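Local coordinates for protein poly-beta-hydroxybuterate polymerase (Cupriavidus necator, PDB 5T6O) that probably acts as an acyltransferase that polymerises hydroxybutyrate units into polyhydroxybutyrate, the chain here being its catalytic domain, at residues 49-54 and 226-231. The protein carries 1 engineered substitution. Numbering follows the deposited sequence.
Sequences KYYILD and NGDATN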
loop_
_atom_site.group_PDB
_atom_site.type_symbol
_atom_site.label_atom_id
_atom_site.label_comp_id
_atom_site.label_asym_id
_atom_site.label_seq_id
_atom_site.Cartn_x
_atom_site.Cartn_y
_atom_site.Cartn_z
ATOM N N LYS A 49 -16.715 26.443 -0.154
ATOM C CA LYS A 49 -18.046 26.932 -0.494
ATOM C C LYS A 49 -18.679 26.126 -1.623
ATOM O O LYS A 49 -18.035 25.314 -2.288
ATOM C CB LYS A 49 -17.979 28.415 -0.868
ATOM C CG LYS A 49 -17.545 29.266 0.335
ATOM C CD LYS A 49 -17.162 30.668 -0.091
ATOM C CE LYS A 49 -16.714 31.482 1.126
ATOM N NZ LYS A 49 -16.441 32.889 0.708
ATOM N N TYR A 50 -19.972 26.391 -1.849
ATOM C CA TYR A 50 -20.769 25.514 -2.709
ATOM C C TYR A 50 -20.327 25.526 -4.164
ATOM O O TYR A 50 -20.608 24.561 -4.887
ATOM C CB TYR A 50 -22.248 25.904 -2.650
ATOM C CG TYR A 50 -22.642 27.094 -3.506
ATOM C CD1 TYR A 50 -22.925 26.946 -4.870
ATOM C CD2 TYR A 50 -22.759 28.361 -2.948
ATOM C CE1 TYR A 50 -23.277 28.028 -5.644
ATOM C CE2 TYR A 50 -23.122 29.447 -3.714
ATOM C CZ TYR A 50 -23.385 29.270 -5.063
ATOM O OH TYR A 50 -23.755 30.354 -5.816
ATOM N N TYR A 51 -19.681 26.600 -4.618
ATOM C CA TYR A 51 -19.600 26.857 -6.049
ATOM C C TYR A 51 -18.594 25.967 -6.766
ATOM O O TYR A 51 -18.438 26.102 -7.985
ATOM C CB TYR A 51 -19.297 28.335 -6.305
ATOM C CG TYR A 51 -17.984 28.850 -5.764
ATOM C CD1 TYR A 51 -16.809 28.725 -6.506
ATOM C CD2 TYR A 51 -17.928 29.536 -4.555
ATOM C CE1 TYR A 51 -15.613 29.213 -6.033
ATOM C CE2 TYR A 51 -16.719 30.042 -4.074
ATOM C CZ TYR A 51 -15.572 29.873 -4.817
ATOM O OH TYR A 51 -14.371 30.358 -4.353
ATOM N N ILE A 52 -17.935 25.040 -6.059
ATOM C CA ILE A 52 -17.300 23.937 -6.776
ATOM C C ILE A 52 -18.328 23.235 -7.661
ATOM O O ILE A 52 -17.981 22.684 -8.712
ATOM C CB ILE A 52 -16.625 22.948 -5.790
ATOM C CG1 ILE A 52 -15.760 21.923 -6.542
ATOM C CG2 ILE A 52 -17.675 22.221 -4.931
ATOM C CD1 ILE A 52 -14.717 22.537 -7.444
ATOM N N LEU A 53 -19.607 23.288 -7.281
ATOM C CA LEU A 53 -20.689 22.687 -8.061
ATOM C C LEU A 53 -21.250 23.619 -9.124
ATOM O O LEU A 53 -22.090 23.184 -9.914
ATOM C CB LEU A 53 -21.833 22.258 -7.138
ATOM C CG LEU A 53 -21.442 21.235 -6.071
ATOM C CD1 LEU A 53 -22.635 20.878 -5.229
ATOM C CD2 LEU A 53 -20.862 19.992 -6.751
ATOM N N ASP A 54 -20.831 24.884 -9.149
ATOM C CA ASP A 54 -21.262 25.843 -10.177
ATOM C C ASP A 54 -20.057 26.711 -10.534
ATOM O O ASP A 54 -20.079 27.928 -10.425
ATOM C CB ASP A 54 -22.436 26.695 -9.687
ATOM C CG ASP A 54 -22.923 27.696 -10.744
ATOM O OD1 ASP A 54 -22.816 27.389 -11.944
ATOM O OD2 ASP A 54 -23.404 28.793 -10.374
ATOM N N ASN A 226 -10.426 26.277 -3.495
ATOM C CA ASN A 226 -9.854 25.727 -2.272
ATOM C C ASN A 226 -9.320 26.824 -1.363
ATOM O O ASN A 226 -9.378 26.694 -0.136
ATOM C CB ASN A 226 -8.744 24.735 -2.615
ATOM C CG ASN A 226 -8.182 24.060 -1.396
ATOM O OD1 ASN A 226 -8.803 23.155 -0.836
ATOM N ND2 ASN A 226 -6.987 24.477 -0.983
ATOM N N GLY A 227 -8.784 27.899 -1.941
ATOM C CA GLY A 227 -8.235 28.987 -1.148
ATOM C C GLY A 227 -9.270 29.891 -0.526
ATOM O O GLY A 227 -8.944 30.660 0.381
ATOM N N ASP A 228 -10.510 29.803 -1.003
ATOM C CA ASP A 228 -11.650 30.585 -0.513
ATOM C C ASP A 228 -12.193 29.842 0.716
ATOM O O ASP A 228 -13.176 29.100 0.670
ATOM C CB ASP A 228 -12.675 30.739 -1.633
ATOM C CG ASP A 228 -13.756 31.766 -1.335
ATOM O OD1 ASP A 228 -13.773 32.336 -0.227
ATOM O OD2 ASP A 228 -14.602 31.996 -2.236
ATOM N N ALA A 229 -11.499 30.011 1.837
ATOM C CA ALA A 229 -11.702 29.115 2.974
ATOM C C ALA A 229 -12.969 29.464 3.757
ATOM O O ALA A 229 -13.483 30.578 3.703
ATOM C CB ALA A 229 -10.496 29.163 3.915
ATOM N N THR A 230 -13.482 28.476 4.490
ATOM C CA THR A 230 -14.653 28.685 5.323
ATOM C C THR A 230 -14.294 28.405 6.773
ATOM O O THR A 230 -13.366 27.649 7.060
ATOM C CB THR A 230 -15.822 27.805 4.884
ATOM O OG1 THR A 230 -15.420 26.424 4.911
ATOM C CG2 THR A 230 -16.255 28.206 3.464
ATOM N N ASN A 231 -15.024 29.041 7.681
ATOM C CA ASN A 231 -14.867 28.773 9.106
ATOM C C ASN A 231 -15.776 27.638 9.537
ATOM O O ASN A 231 -16.926 27.553 9.103
ATOM C CB ASN A 231 -15.200 30.006 9.940
ATOM C CG ASN A 231 -14.142 31.079 9.831
ATOM O OD1 ASN A 231 -12.945 30.782 9.826
ATOM N ND2 ASN A 231 -14.579 32.334 9.726
HETATM O O HOH W 1 -14.653 27.927 -1.287
#
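The Tyr51 ring meets the carboxylate of Asp228 at its edge, with OD2 lying in the ring plane beside the hydroxyl; the two flat groups are turned 46° from each other. Trp225 packs against the same tyrosine edge-to-face, and Val5, Ala10 and Phe224 also touch its side chain. The hydroxyl donates to the carboxylate: Tyr51 OH reaches Asp228 OD2 at 2.7 Å and takes the anti lone pair, the one facing away from OD1. The other oxygen, OD1, is taken by Lys49, whose NZ forms a salt bridge to Asp228 OD1 at 2.9 Å, coming in on the syn side but 31° out of the carboxylate plane. Each carboxylate oxygen thus has its own donor, which fixes the rotation of the group, and the nearby ammonium would be expected to favour the ionised carboxylate. In Asp228, CB already points toward 49-54, and CG stands anti to the backbone N (chi1 -168°).

In this alpha/beta hydrolase fold, residues 49-54 belong to the loop between strand 40-43 of the central sheet and helix 61-67, with a 3-10 turn at 50-53. Asp228 is the first residue to leave helix 220-227 and centres an inverse gamma turn that leads into strand 230-233. The contact therefore ties the loop to this helix-strand junction.

Lys49 runs out extended, crossing the Asp228 side chain at about a right angle, and its NZ also donates to the carbonyls of Val385 and Ala387 near the C-terminus. Nearer the backbone, Lys49 CG packs on Thr230 CG2 at 3.5 Å, the two side chains passing flank to flank and heading opposite ways, while Thr230 OG1 hydrogen-bonds to Cys46 O. A water joins the backbones, accepting from Lys49 N at 2.8 Å and donating to Asp228 O at 2.7 Å.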